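Phikz039 (Pseudomonas phage phikz, PDB 3ZBQ) is PhuZ, a phage-encoded relative of tubulin, which binds guanosine-5'-diphosphate in the nucleotide pocket of its tubulin-like fold. Local coordinates at residues S129-S134 with I164-N169. Sequence-based numbering, arbitrary orientation.
Sequences SVVIGS and INYHEN. With GDP (guanosine-5'-diphosphate), chain B.
Strands 127-133 and 163-168 are the parallel pair of a beta-alpha-beta unit in the tubulin-like nucleotide-binding domain, joined by helix 138-158, and toward their C-terminal ends N169 holds the guanine and ribose of GDP. S129 to G133 pair in order with I164 to E168. The first link, N165 N to S129 O, is short at 2.7 Å and nearly straight; V131 N then bonds to N165 O, H167 N to V131 O, G133 N to H167 O and N169 N to G133 O. The third is the bent one, 137° at the hydrogen, with its donor tilted off the V131 carbonyl plane.

V130, I132, N165 and H167 share the face that packs on helix 175-192. V130 and N165 run side by side, V130 CG1 lying 3.7 Å from N165 OD1. That same oxygen takes a 2.6 Å bond from H167 NE2: it sits near the imidazole plane, while the nitrogen stands above the amide's carbonyl plane. The bond helps to hold the ring's rotation, and N165 ND2 is taken up by L224 O. On the other face, V131 CG2 meets the edge of the Y166 ring at CD1, 4.0 Å away, the two side chains crossing at about a right angle. Farther along, the phenol passes beside G133, its OH reaching the CA, and that OH is hydrogen-bonded to E168 OE1, whose other oxygen, OE2, is held by Y135 OH.

At the pocket, I132 CD1 rests 3.7 Å from GDP C2, and its CG2 packs against the N169 amide. CG of N169 is anti to its own carbonyl carbon (chi1 -86°), and the amide beyond it turns both its ends to the nucleotide: OD1 accepts from N2 at 2.9 Å, and ND2 donates to both N3 and the ribose O2', each at 3.1 Å.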
loop_
_atom_site.group_PDB
_atom_site.type_symbol
_atom_site.label_atom_id
_atom_site.label_comp_id
_atom_site.label_asym_id
_atom_site.label_seq_id
_atom_site.Cartn_x
_atom_site.Cartn_y
_atom_site.Cartn_z
ATOM N N SER A 129 -0.511 -5.208 0.636
ATOM C CA SER A 129 -0.484 -3.753 0.788
ATOM C C SER A 129 -1.720 -3.127 0.176
ATOM O O SER A 129 -2.145 -3.509 -0.926
ATOM C CB SER A 129 0.755 -3.149 0.121
ATOM O OG SER A 129 1.908 -3.361 0.916
ATOM N N VAL A 130 -2.277 -2.144 0.877
ATOM C CA VAL A 130 -3.350 -1.327 0.323
ATOM C C VAL A 130 -2.772 0.082 0.152
ATOM O O VAL A 130 -2.361 0.715 1.125
ATOM C CB VAL A 130 -4.615 -1.345 1.223
ATOM C CG1 VAL A 130 -5.716 -0.509 0.599
ATOM C CG2 VAL A 130 -5.113 -2.796 1.410
ATOM N N VAL A 131 -2.669 0.528 -1.099
ATOM C CA VAL A 131 -1.883 1.725 -1.427
ATOM C C VAL A 131 -2.638 2.734 -2.285
ATOM O O VAL A 131 -3.618 2.389 -2.949
ATOM C CB VAL A 131 -0.543 1.339 -2.110
ATOM C CG1 VAL A 131 0.214 0.308 -1.255
ATOM C CG2 VAL A 131 -0.790 0.762 -3.517
ATOM N N ILE A 132 -2.170 3.988 -2.264
ATOM C CA ILE A 132 -2.817 5.098 -2.976
ATOM C C ILE A 132 -1.837 5.827 -3.893
ATOM O O ILE A 132 -0.837 6.388 -3.429
ATOM C CB ILE A 132 -3.424 6.133 -1.989
ATOM C CG1 ILE A 132 -4.382 5.447 -1.010
ATOM C CG2 ILE A 132 -4.144 7.257 -2.742
ATOM C CD1 ILE A 132 -4.734 6.286 0.213
ATOM N N GLY A 133 -2.120 5.826 -5.196
ATOM C CA GLY A 133 -1.279 6.548 -6.140
ATOM C C GLY A 133 -1.729 7.994 -6.280
ATOM O O GLY A 133 -2.929 8.279 -6.247
ATOM N N SER A 134 -0.780 8.916 -6.422
ATOM C CA SER A 134 -1.131 10.323 -6.627
ATOM C C SER A 134 -0.086 11.022 -7.482
ATOM O O SER A 134 1.036 10.532 -7.648
ATOM C CB SER A 134 -1.343 11.056 -5.292
ATOM O OG SER A 134 -0.140 11.161 -4.540
ATOM N N ILE A 164 -0.052 -5.800 -4.126
ATOM C CA ILE A 164 -0.609 -4.479 -3.886
ATOM C C ILE A 164 -2.068 -4.393 -4.345
ATOM O O ILE A 164 -2.437 -4.859 -5.436
ATOM C CB ILE A 164 0.248 -3.356 -4.534
ATOM C CG1 ILE A 164 0.150 -3.408 -6.059
ATOM C CG2 ILE A 164 1.704 -3.470 -4.100
ATOM C CD1 ILE A 164 0.712 -2.153 -6.751
ATOM N N ASN A 165 -2.895 -3.832 -3.469
ATOM C CA ASN A 165 -4.265 -3.475 -3.799
ATOM C C ASN A 165 -4.250 -1.973 -4.068
ATOM O O ASN A 165 -4.034 -1.173 -3.152
ATOM C CB ASN A 165 -5.192 -3.854 -2.642
ATOM C CG ASN A 165 -6.613 -3.396 -2.854
ATOM O OD1 ASN A 165 -7.058 -2.429 -2.234
ATOM N ND2 ASN A 165 -7.344 -4.088 -3.722
ATOM N N TYR A 166 -4.445 -1.597 -5.333
ATOM C CA TYR A 166 -4.133 -0.239 -5.791
ATOM C C TYR A 166 -5.342 0.682 -5.940
ATOM O O TYR A 166 -6.370 0.309 -6.520
ATOM C CB TYR A 166 -3.363 -0.299 -7.119
ATOM C CG TYR A 166 -3.065 1.081 -7.679
ATOM C CD1 TYR A 166 -2.043 1.854 -7.150
ATOM C CD2 TYR A 166 -3.813 1.606 -8.731
ATOM C CE1 TYR A 166 -1.762 3.120 -7.650
ATOM C CE2 TYR A 166 -3.542 2.874 -9.242
ATOM C CZ TYR A 166 -2.518 3.620 -8.701
ATOM O OH TYR A 166 -2.247 4.884 -9.195
ATOM N N HIS A 167 -5.195 1.912 -5.449
ATOM C CA HIS A 167 -6.241 2.907 -5.556
ATOM C C HIS A 167 -5.590 4.177 -6.035
ATOM O O HIS A 167 -4.550 4.560 -5.536
ATOM C CB HIS A 167 -6.891 3.147 -4.193
ATOM C CG HIS A 167 -7.521 1.915 -3.625
ATOM N ND1 HIS A 167 -8.876 1.690 -3.672
ATOM C CD2 HIS A 167 -6.972 0.823 -3.040
ATOM C CE1 HIS A 167 -9.142 0.505 -3.142
ATOM N NE2 HIS A 167 -8.003 -0.039 -2.749
ATOM N N GLU A 168 -6.204 4.819 -7.008
ATOM C CA GLU A 168 -5.646 6.061 -7.522
ATOM C C GLU A 168 -6.435 7.252 -7.037
ATOM O O GLU A 168 -7.668 7.255 -7.116
ATOM C CB GLU A 168 -5.672 6.010 -9.038
ATOM C CG GLU A 168 -4.933 7.140 -9.696
ATOM C CD GLU A 168 -4.750 6.868 -11.159
ATOM O OE1 GLU A 168 -4.028 5.901 -11.495
ATOM O OE2 GLU A 168 -5.345 7.608 -11.961
ATOM N N ASN A 169 -5.732 8.267 -6.531
ATOM C CA ASN A 169 -6.354 9.557 -6.282
ATOM C C ASN A 169 -6.472 10.246 -7.633
ATOM O O ASN A 169 -5.591 11.016 -8.031
ATOM C CB ASN A 169 -5.505 10.417 -5.333
ATOM C CG ASN A 169 -5.791 10.139 -3.858
ATOM O OD1 ASN A 169 -6.731 9.419 -3.512
ATOM N ND2 ASN A 169 -4.986 10.738 -2.976
HETATM P PB GDP B . 3.152 10.683 4.273
HETATM O O1B GDP B . 2.710 11.037 5.669
HETATM O O2B GDP B . 3.072 9.185 4.056
HETATM O O3B GDP B . 4.545 11.184 3.980
HETATM O O3A GDP B . 2.200 11.370 3.174
HETATM P PA GDP B . 0.593 11.430 3.214
HETATM O O1A GDP B . -0.012 12.176 4.379
HETATM O O2A GDP B . 0.021 10.032 3.101
HETATM O "O5'" GDP B . 0.273 12.244 1.880
HETATM C "C5'" GDP B . 0.771 11.822 0.616
HETATM C "C4'" GDP B . -0.371 11.835 -0.397
HETATM O "O4'" GDP B . -1.309 10.809 -0.067
HETATM C "C3'" GDP B . -1.182 13.116 -0.399
HETATM O "O3'" GDP B . -0.588 14.079 -1.284
HETATM C "C2'" GDP B . -2.535 12.653 -0.881
HETATM O "O2'" GDP B . -2.523 12.550 -2.306
HETATM C "C1'" GDP B . -2.635 11.226 -0.392
HETATM N N9 GDP B . -3.433 11.110 0.847
HETATM C C8 GDP B . -3.101 11.502 2.093
HETATM N N7 GDP B . -4.088 11.204 2.972
HETATM C C5 GDP B . -5.074 10.589 2.287
HETATM C C6 GDP B . -6.402 10.009 2.589
HETATM O O6 GDP B . -6.859 10.005 3.760
HETATM N N1 GDP B . -7.087 9.470 1.564
HETATM C C2 GDP B . -6.618 9.453 0.298
HETATM N N2 GDP B . -7.364 8.907 -0.695
HETATM N N3 GDP B . -5.417 9.963 -0.046
HETATM C C4 GDP B . -4.626 10.531 0.889
#